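Local coordinates for Peptide/nickel transport system substrate-binding protein (Listeria monocytogenes serotype 1/2a, PDB 5KZT), which binds peptides as an OppA-type solute-binding protein, probably at the cell surface, and probably passes them to a membrane transporter for uptake, at residues G325-P330 with E334-E339; F439-A444 with S449-D454; L510-N513 with D518-Y521. All coordinates share one frame; numbering follows the deposited sequence.

Contact 1. Residues G325-P330 with E334-E339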
loop_
_atom_site.group_PDB
_atom_site.type_symbol
_atom_site.label_atom_id
_atom_site.label_comp_id
_atom_site.label_asym_id
_atom_site.label_seq_id
_atom_site.Cartn_x
_atom_site.Cartn_y
_atom_site.Cartn_z
ATOM N N GLY A 325 -11.900 -11.122 -6.892
ATOM C CA GLY A 325 -11.073 -11.440 -8.048
ATOM C C GLY A 325 -9.581 -11.533 -7.768
ATOM O O GLY A 325 -8.798 -11.578 -8.704
ATOM N N PHE A 326 -9.190 -11.587 -6.493
ATOM C CA PHE A 326 -7.789 -11.490 -6.107
ATOM C C PHE A 326 -7.161 -12.780 -5.559
ATOM O O PHE A 326 -6.034 -13.135 -5.916
ATOM C CB PHE A 326 -7.617 -10.356 -5.078
ATOM C CG PHE A 326 -6.181 -10.141 -4.669
ATOM C CD1 PHE A 326 -5.240 -9.777 -5.615
ATOM C CD2 PHE A 326 -5.766 -10.338 -3.351
ATOM C CE1 PHE A 326 -3.899 -9.595 -5.255
ATOM C CE2 PHE A 326 -4.438 -10.165 -2.989
ATOM C CZ PHE A 326 -3.512 -9.788 -3.934
ATOM N N THR A 327 -7.870 -13.463 -4.676
ATOM C CA THR A 327 -7.333 -14.630 -3.977
ATOM C C THR A 327 -8.398 -15.748 -3.896
ATOM O O THR A 327 -9.577 -15.470 -3.730
ATOM C CB THR A 327 -6.832 -14.199 -2.584
ATOM O OG1 THR A 327 -6.234 -15.307 -1.929
ATOM C CG2 THR A 327 -7.945 -13.677 -1.730
ATOM N N PHE A 328 -7.963 -17.004 -4.038
ATOM C CA PHE A 328 -8.861 -18.124 -4.286
ATOM C C PHE A 328 -8.468 -19.331 -3.455
ATOM O O PHE A 328 -7.305 -19.523 -3.112
ATOM C CB PHE A 328 -8.853 -18.515 -5.767
ATOM C CG PHE A 328 -9.248 -17.394 -6.692
ATOM C CD1 PHE A 328 -8.296 -16.484 -7.141
ATOM C CD2 PHE A 328 -10.566 -17.253 -7.115
ATOM C CE1 PHE A 328 -8.656 -15.435 -7.975
ATOM C CE2 PHE A 328 -10.926 -16.218 -7.971
ATOM C CZ PHE A 328 -9.976 -15.298 -8.386
ATOM N N ASP A 329 -9.478 -20.119 -3.123
ATOM C CA ASP A 329 -9.376 -21.258 -2.220
ATOM C C ASP A 329 -8.437 -22.302 -2.837
ATOM O O ASP A 329 -8.630 -22.692 -3.983
ATOM C CB ASP A 329 -10.802 -21.806 -2.015
ATOM C CG ASP A 329 -10.901 -22.930 -0.984
ATOM O OD1 ASP A 329 -9.937 -23.678 -0.784
ATOM O OD2 ASP A 329 -11.987 -23.094 -0.390
ATOM N N PRO A 330 -7.411 -22.763 -2.075
ATOM C CA PRO A 330 -6.502 -23.765 -2.646
ATOM C C PRO A 330 -7.208 -25.085 -2.933
ATOM O O PRO A 330 -6.757 -25.835 -3.778
ATOM C CB PRO A 330 -5.402 -23.915 -1.573
ATOM C CG PRO A 330 -6.077 -23.515 -0.318
ATOM C CD PRO A 330 -7.002 -22.393 -0.716
ATOM N N GLU A 334 -12.406 -21.381 -5.576
ATOM C CA GLU A 334 -13.441 -20.349 -5.454
ATOM C C GLU A 334 -12.905 -19.104 -4.773
ATOM O O GLU A 334 -12.065 -19.178 -3.875
ATOM C CB GLU A 334 -14.666 -20.876 -4.699
ATOM C CG GLU A 334 -15.436 -21.960 -5.420
ATOM C CD GLU A 334 -16.201 -21.473 -6.645
ATOM O OE1 GLU A 334 -16.224 -20.271 -6.963
ATOM O OE2 GLU A 334 -16.777 -22.329 -7.309
ATOM N N ASP A 335 -13.406 -17.948 -5.211
ATOM C CA ASP A 335 -13.017 -16.640 -4.674
ATOM C C ASP A 335 -13.286 -16.536 -3.177
ATOM O O ASP A 335 -14.397 -16.857 -2.717
ATOM C CB ASP A 335 -13.801 -15.531 -5.379
ATOM C CG ASP A 335 -13.177 -14.166 -5.213
ATOM O OD1 ASP A 335 -12.736 -13.797 -4.100
ATOM O OD2 ASP A 335 -13.129 -13.436 -6.235
ATOM N N TYR A 336 -12.273 -16.079 -2.439
ATOM C CA TYR A 336 -12.411 -15.761 -1.000
ATOM C C TYR A 336 -13.699 -15.004 -0.696
ATOM O O TYR A 336 -14.423 -15.373 0.233
ATOM C CB TYR A 336 -11.226 -14.902 -0.545
ATOM C CG TYR A 336 -11.247 -14.506 0.919
ATOM C CD1 TYR A 336 -11.968 -13.390 1.351
ATOM C CD2 TYR A 336 -10.525 -15.232 1.874
ATOM C CE1 TYR A 336 -11.984 -13.012 2.683
ATOM C CE2 TYR A 336 -10.529 -14.849 3.211
ATOM C CZ TYR A 336 -11.256 -13.745 3.610
ATOM O OH TYR A 336 -11.282 -13.358 4.943
ATOM N N THR A 337 -13.993 -13.959 -1.486
ATOM C CA THR A 337 -15.186 -13.124 -1.235
ATOM C C THR A 337 -16.521 -13.853 -1.383
ATOM O O THR A 337 -17.464 -13.547 -0.655
ATOM C CB THR A 337 -15.239 -11.854 -2.119
ATOM O OG1 THR A 337 -15.215 -12.207 -3.499
ATOM C CG2 THR A 337 -14.110 -10.970 -1.821
ATOM N N LYS A 338 -16.604 -14.806 -2.308
ATOM C CA LYS A 338 -17.806 -15.651 -2.449
ATOM C C LYS A 338 -17.994 -16.558 -1.202
ATOM O O LYS A 338 -19.110 -16.708 -0.690
ATOM C CB LYS A 338 -17.719 -16.465 -3.756
ATOM C CG LYS A 338 -18.878 -17.405 -4.050
ATOM C CD LYS A 338 -18.560 -18.379 -5.190
ATOM C CE LYS A 338 -19.731 -19.311 -5.501
ATOM N NZ LYS A 338 -20.105 -20.162 -4.339
ATOM N N GLU A 339 -16.903 -17.130 -0.704
ATOM C CA GLU A 339 -16.941 -17.967 0.512
ATOM C C GLU A 339 -17.235 -17.151 1.767
ATOM O O GLU A 339 -17.928 -17.621 2.652
ATOM C CB GLU A 339 -15.637 -18.760 0.688
ATOM C CG GLU A 339 -15.344 -19.677 -0.488
ATOM C CD GLU A 339 -14.112 -20.522 -0.306
ATOM O OE1 GLU A 339 -13.183 -20.117 0.424
ATOM O OE2 GLU A 339 -14.076 -21.595 -0.914
HETATM O O HOH W 1 -10.355 -12.456 -3.894
#
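Phe-328 and Asp-335 face each other in a single backbone bridge, their CA atoms 4.4 Å apart, flanked by two backbone hydrogen bonds: Tyr-336 N to Thr-327 O, nearly straight at 174°, and Asp-329 N to Glu-334 O at 2.9 Å. Asp-335 does two jobs at the start of helix 336-340. Its OD1 accepts from Thr-337 N at 2.9 Å, a capping bond that comes in on the anti side, out of the carboxylate plane, while OD2 offers its syn lone pair to Gly-325 N at 2.7 Å; a short-chained acid suits both tasks. Gly-325 has a positive phi (81°), which glycine reaches easily. A water held by Thr-327 N also donates to OD1. The Phe-328 ring lies against the Asp-335 backbone, CD2 coming within 3.5 Å of its CA, and CE2 reaches CB. Thr-327 packs alongside Tyr-336 through its methyl, CG2 to CB. Tyr-336 then runs away to helix 471-487, where its hydroxyl bonds Met-477 O. With CG anti to the backbone N (chi1 -174°), Asp-329 swings toward Glu-339. The two carboxylates meet at about a right angle, Asp-329 OD2 2.6 Å from Glu-339 OE2. Their other oxygens are engaged elsewhere, Asp-329 OD1 by Gly-331 N and Gln-471 and Glu-339 OE1 by the Trp-474 indole. So short a separation would be costly between two anions, and is most readily explained if one carboxyl group is protonated.

Contact 2. Residues F439-A444 with S449-D454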
loop_
_atom_site.group_PDB
_atom_site.type_symbol
_atom_site.label_atom_id
_atom_site.label_comp_id
_atom_site.label_asym_id
_atom_site.label_seq_id
_atom_site.Cartn_x
_atom_site.Cartn_y
_atom_site.Cartn_z
ATOM N N PHE A 439 -5.253 -5.828 11.186
ATOM C CA PHE A 439 -6.118 -5.494 12.321
ATOM C C PHE A 439 -5.942 -6.390 13.546
ATOM O O PHE A 439 -6.784 -6.396 14.441
ATOM C CB PHE A 439 -7.559 -5.436 11.816
ATOM C CG PHE A 439 -7.727 -4.435 10.701
ATOM C CD1 PHE A 439 -7.614 -3.071 10.970
ATOM C CD2 PHE A 439 -7.903 -4.854 9.384
ATOM C CE1 PHE A 439 -7.722 -2.129 9.956
ATOM C CE2 PHE A 439 -8.009 -3.908 8.359
ATOM C CZ PHE A 439 -7.925 -2.549 8.648
ATOM N N VAL A 440 -4.818 -7.112 13.587
ATOM C CA VAL A 440 -4.381 -7.762 14.809
ATOM C C VAL A 440 -4.109 -6.703 15.889
ATOM O O VAL A 440 -3.781 -5.551 15.579
ATOM C CB VAL A 440 -3.134 -8.677 14.605
ATOM C CG1 VAL A 440 -3.435 -9.756 13.569
ATOM C CG2 VAL A 440 -1.906 -7.866 14.220
ATOM N N THR A 441 -4.278 -7.104 17.151
ATOM C CA THR A 441 -4.112 -6.212 18.300
ATOM C C THR A 441 -2.738 -5.551 18.254
ATOM O O THR A 441 -1.729 -6.224 18.091
ATOM C CB THR A 441 -4.306 -6.990 19.646
ATOM O OG1 THR A 441 -5.639 -7.514 19.710
ATOM C CG2 THR A 441 -4.061 -6.103 20.870
ATOM N N ASP A 442 -2.720 -4.224 18.397
ATOM C CA ASP A 442 -1.495 -3.433 18.452
ATOM C C ASP A 442 -0.651 -3.489 17.160
ATOM O O ASP A 442 0.524 -3.098 17.174
ATOM C CB ASP A 442 -0.640 -3.801 19.684
ATOM C CG ASP A 442 -1.301 -3.437 21.004
ATOM O OD1 ASP A 442 -1.952 -2.378 21.092
ATOM O OD2 ASP A 442 -1.146 -4.209 21.977
ATOM N N GLY A 443 -1.242 -3.940 16.057
ATOM C CA GLY A 443 -0.525 -3.992 14.799
ATOM C C GLY A 443 -0.190 -2.587 14.318
ATOM O O GLY A 443 -0.966 -1.632 14.528
ATOM N N ALA A 444 0.952 -2.446 13.651
ATOM C CA ALA A 444 1.406 -1.115 13.205
ATOM C C ALA A 444 0.497 -0.443 12.171
ATOM O O ALA A 444 0.540 0.782 12.032
ATOM C CB ALA A 444 2.833 -1.184 12.679
ATOM N N SER A 449 -7.003 1.106 18.073
ATOM C CA SER A 449 -7.221 0.393 19.336
ATOM C C SER A 449 -8.328 -0.659 19.205
ATOM O O SER A 449 -9.127 -0.873 20.122
ATOM C CB SER A 449 -7.467 1.367 20.499
ATOM O OG SER A 449 -6.334 2.192 20.708
ATOM N N TYR A 450 -8.356 -1.323 18.050
ATOM C CA TYR A 450 -9.238 -2.448 17.840
ATOM C C TYR A 450 -8.491 -3.686 18.306
ATOM O O TYR A 450 -7.370 -3.938 17.872
ATOM C CB TYR A 450 -9.631 -2.600 16.376
ATOM C CG TYR A 450 -10.302 -3.933 16.090
ATOM C CD1 TYR A 450 -11.567 -4.221 16.586
ATOM C CD2 TYR A 450 -9.643 -4.921 15.351
ATOM C CE1 TYR A 450 -12.169 -5.433 16.331
ATOM C CE2 TYR A 450 -10.235 -6.139 15.094
ATOM C CZ TYR A 450 -11.488 -6.395 15.590
ATOM O OH TYR A 450 -12.058 -7.615 15.331
ATOM N N SER A 451 -9.140 -4.469 19.160
ATOM C CA SER A 451 -8.535 -5.674 19.711
ATOM C C SER A 451 -9.602 -6.727 19.891
ATOM O O SER A 451 -10.522 -6.546 20.706
ATOM C CB SER A 451 -7.892 -5.379 21.065
ATOM O OG SER A 451 -7.263 -6.522 21.630
ATOM N N ASN A 452 -9.479 -7.816 19.134
ATOM C CA ASN A 452 -10.301 -9.010 19.329
ATOM C C ASN A 452 -9.370 -10.227 19.370
ATOM O O ASN A 452 -8.767 -10.571 18.361
ATOM C CB ASN A 452 -11.319 -9.126 18.192
ATOM C CG ASN A 452 -12.207 -10.349 18.335
ATOM O OD1 ASN A 452 -11.711 -11.432 18.589
ATOM N ND2 ASN A 452 -13.519 -10.176 18.199
ATOM N N LYS A 453 -9.257 -10.877 20.536
ATOM C CA LYS A 453 -8.323 -12.011 20.690
ATOM C C LYS A 453 -8.639 -13.218 19.824
ATOM O O LYS A 453 -7.729 -13.968 19.468
ATOM C CB LYS A 453 -8.187 -12.449 22.154
ATOM C CG LYS A 453 -7.594 -11.413 23.111
ATOM C CD LYS A 453 -6.388 -10.628 22.590
ATOM C CE LYS A 453 -5.158 -11.500 22.267
ATOM N NZ LYS A 453 -4.140 -10.829 21.390
ATOM N N ASP A 454 -9.909 -13.423 19.491
ATOM C CA ASP A 454 -10.287 -14.519 18.590
ATOM C C ASP A 454 -9.781 -14.254 17.169
ATOM O O ASP A 454 -9.335 -15.172 16.468
ATOM C CB ASP A 454 -11.813 -14.704 18.557
ATOM C CG ASP A 454 -12.391 -15.107 19.902
ATOM O OD1 ASP A 454 -11.669 -15.717 20.722
ATOM O OD2 ASP A 454 -13.581 -14.799 20.136
HETATM O O HOH W 2 -7.638 -7.998 16.828
HETATM O O HOH W 3 -5.097 -2.693 18.914
#
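Thr-441 meets Ser-451 where the two segments come closest, their CA atoms 4.7 Å apart. Thr-441 CB sits 3.6 Å from Ser-451 OG, so the serine hydroxyl lies against the branch point itself. Beyond it the fork divides. The methyl CG2 rests beside Ser-451, 3.3 Å from OG, while OG1 turns to the backbone N side (chi1 -62°) and approaches the same OG at 2.7 Å. That short distance suits a hydroxyl-hydroxyl hydrogen bond, although the serine proton has another acceptor within reach. OG1 is also bonded to Asp-456 OD2, the carboxylate that forms a salt bridge with Lys-453; the lysine chain, bent at its second and third torsions, brings NZ to 4.0 Å from Thr-441 OG1.

Thr-441 and Asp-442 are the central residues of a type II beta turn running from Val-440 to Gly-443, closed by Gly-443 N to Val-440 O. Asp-442 takes the positive phi (63°) of the third position, which aspartate tolerates better than most residues. The other segment leads into helix 453-459, whose N-cap is Asn-452: OD1 accepts weakly from Asp-454 N and also from Tyr-455 N, while ND2 is held by Asp-488 OD2. Two waters bridge the backbones, one from Phe-439 O to Asn-452 N, the other from Asp-442 N to Tyr-450 O. The edge of the Tyr-450 ring faces Phe-439 O, 3.3 Å from Tyr-450 CD2; Phe-439 CB lies 4.1 Å from the same CD2. Both rings touch Leu-484 of helix 471-487, and the Tyr-450 hydroxyl is bonded to Asp-488.

Contact 3. Residues L510-N513 with D518-Y521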
loop_
_atom_site.group_PDB
_atom_site.type_symbol
_atom_site.label_atom_id
_atom_site.label_comp_id
_atom_site.label_asym_id
_atom_site.label_seq_id
_atom_site.Cartn_x
_atom_site.Cartn_y
_atom_site.Cartn_z
ATOM N N LEU A 510 4.234 -0.498 -20.257
ATOM C CA LEU A 510 4.038 0.090 -18.925
ATOM C C LEU A 510 3.597 -1.030 -18.000
ATOM O O LEU A 510 2.455 -1.466 -18.057
ATOM C CB LEU A 510 3.002 1.207 -18.967
ATOM C CG LEU A 510 2.719 1.938 -17.647
ATOM C CD1 LEU A 510 3.972 2.657 -17.179
ATOM C CD2 LEU A 510 1.549 2.910 -17.784
ATOM N N GLN A 511 4.494 -1.531 -17.168
ATOM C CA GLN A 511 4.146 -2.688 -16.347
ATOM C C GLN A 511 3.383 -2.264 -15.110
ATOM O O GLN A 511 3.935 -1.577 -14.258
ATOM C CB GLN A 511 5.397 -3.456 -15.941
ATOM C CG GLN A 511 5.122 -4.625 -15.033
ATOM C CD GLN A 511 6.328 -5.523 -14.905
ATOM O OE1 GLN A 511 6.909 -5.930 -15.921
ATOM N NE2 GLN A 511 6.728 -5.819 -13.680
ATOM N N LYS A 512 2.117 -2.688 -15.024
ATOM C CA LYS A 512 1.314 -2.530 -13.825
ATOM C C LYS A 512 1.444 -3.814 -13.022
ATOM O O LYS A 512 1.034 -4.873 -13.466
ATOM C CB LYS A 512 -0.161 -2.258 -14.168
ATOM C CG LYS A 512 -1.105 -2.123 -12.965
ATOM C CD LYS A 512 -0.878 -0.819 -12.210
ATOM C CE LYS A 512 -1.553 -0.816 -10.851
ATOM N NZ LYS A 512 -0.839 -1.652 -9.854
ATOM N N ASN A 513 2.001 -3.710 -11.829
ATOM C CA ASN A 513 2.125 -4.873 -10.966
ATOM C C ASN A 513 0.821 -5.196 -10.260
ATOM O O ASN A 513 0.137 -4.282 -9.797
ATOM C CB ASN A 513 3.252 -4.628 -9.984
ATOM C CG ASN A 513 4.585 -4.422 -10.698
ATOM O OD1 ASN A 513 4.925 -5.204 -11.580
ATOM N ND2 ASN A 513 5.321 -3.380 -10.345
ATOM N N ASP A 518 3.331 -0.272 -7.276
ATOM C CA ASP A 518 2.316 -0.257 -8.338
ATOM C C ASP A 518 2.833 -0.472 -9.776
ATOM O O ASP A 518 2.205 -1.192 -10.557
ATOM C CB ASP A 518 1.505 1.029 -8.261
ATOM C CG ASP A 518 0.481 1.009 -7.116
ATOM O OD1 ASP A 518 0.766 0.480 -6.014
ATOM O OD2 ASP A 518 -0.624 1.542 -7.308
ATOM N N TYR A 519 3.957 0.147 -10.102
ATOM C CA TYR A 519 4.505 0.099 -11.458
ATOM C C TYR A 519 5.966 -0.289 -11.479
ATOM O O TYR A 519 6.685 -0.130 -10.485
ATOM C CB TYR A 519 4.321 1.447 -12.164
ATOM C CG TYR A 519 2.880 1.777 -12.424
ATOM C CD1 TYR A 519 2.109 2.448 -11.475
ATOM C CD2 TYR A 519 2.264 1.401 -13.625
ATOM C CE1 TYR A 519 0.771 2.754 -11.721
ATOM C CE2 TYR A 519 0.917 1.676 -13.860
ATOM C CZ TYR A 519 0.181 2.351 -12.912
ATOM O OH TYR A 519 -1.156 2.650 -13.169
ATOM N N THR A 520 6.388 -0.827 -12.618
ATOM C CA THR A 520 7.803 -1.036 -12.904
ATOM C C THR A 520 8.050 -0.409 -14.266
ATOM O O THR A 520 7.545 -0.909 -15.280
ATOM C CB THR A 520 8.174 -2.518 -12.909
ATOM O OG1 THR A 520 7.880 -3.084 -11.619
ATOM C CG2 THR A 520 9.674 -2.700 -13.228
ATOM N N TYR A 521 8.797 0.696 -14.280
ATOM C CA TYR A 521 9.083 1.426 -15.509
ATOM C C TYR A 521 10.309 0.908 -16.254
ATOM O O TYR A 521 10.612 1.428 -17.339
ATOM C CB TYR A 521 9.301 2.914 -15.228
ATOM C CG TYR A 521 8.199 3.578 -14.446
ATOM C CD1 TYR A 521 6.843 3.369 -14.767
ATOM C CD2 TYR A 521 8.496 4.428 -13.409
ATOM C CE1 TYR A 521 5.827 3.990 -14.046
ATOM C CE2 TYR A 521 7.487 5.063 -12.683
ATOM C CZ TYR A 521 6.158 4.839 -12.998
ATOM O OH TYR A 521 5.186 5.463 -12.239
HETATM O O HOH W 4 -2.483 -0.770 -7.612
#
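Asp-518 O is gripped by two donors from opposite faces of its carbonyl plane: Asn-513 N at 2.8 Å and Lys-512 NZ at 3.2 Å. The same ammonium also bonds Asn-513 O, the lysine chain bending at chi2 (72°) and again at chi4 to reach it. A water accepts from NZ and donates weakly to Asp-518 OD2, linking charges that lie beyond salt-bridge distance. On the side of the hairpin carrying Gln-511 and Thr-520, the Asn-513 amide works in both directions. Its ND2 gives a nearly straight bond (173°) to Thr-520 OG1, which lies in the amide plane at 2.9 Å, and its OD1 accepts from Gln-511 NE2, which also donates to Leu-52 O. Asparagine suits this place because one flat group presents donor and acceptor together. Thr-520 N bonds Gln-511 O.

On the face carrying Lys-512 and Tyr-519 the contacts are mainly packing. Lys-512 CD sits over the Tyr-519 ring, 3.8 Å from its centroid and displaced toward the rim, a CH-pi contact that uses the apolar length of the lysine. The tyrosine hydroxyl is hydrogen-bonded to Arg-247 NH2. Leu-510 CG lies against Tyr-519 CD2, and Leu-510 CD1 at the edge of the Tyr-521 ring, 3.8 Å from Tyr-521 CD1. Gln-511 with Thr-520, hydrogen-bonded, and Lys-512 with Tyr-519, non-hydrogen-bonded, pair in a short antiparallel beta hairpin set against helix 36-45.

The three contacts follow one another along the chain and none touches another. Contacts 1 and 2 share a neighbour: helix 471-487 receives Tyr-336 and Asp-329 from the first and Phe-439 and Tyr-450 from the second, although their centres lie 24 Å apart and their nearest atoms about 10 Å. Each also sets up the N-terminus of a short helix with a polar cap. The nearest atoms of contact 3 are about 8 Å from those of contact 1 but about 17 Å from those of contact 2, which lies across the centre of the chain. The structure holds a bound peptide, but the interactions described assign none of the three contacts a part in binding it.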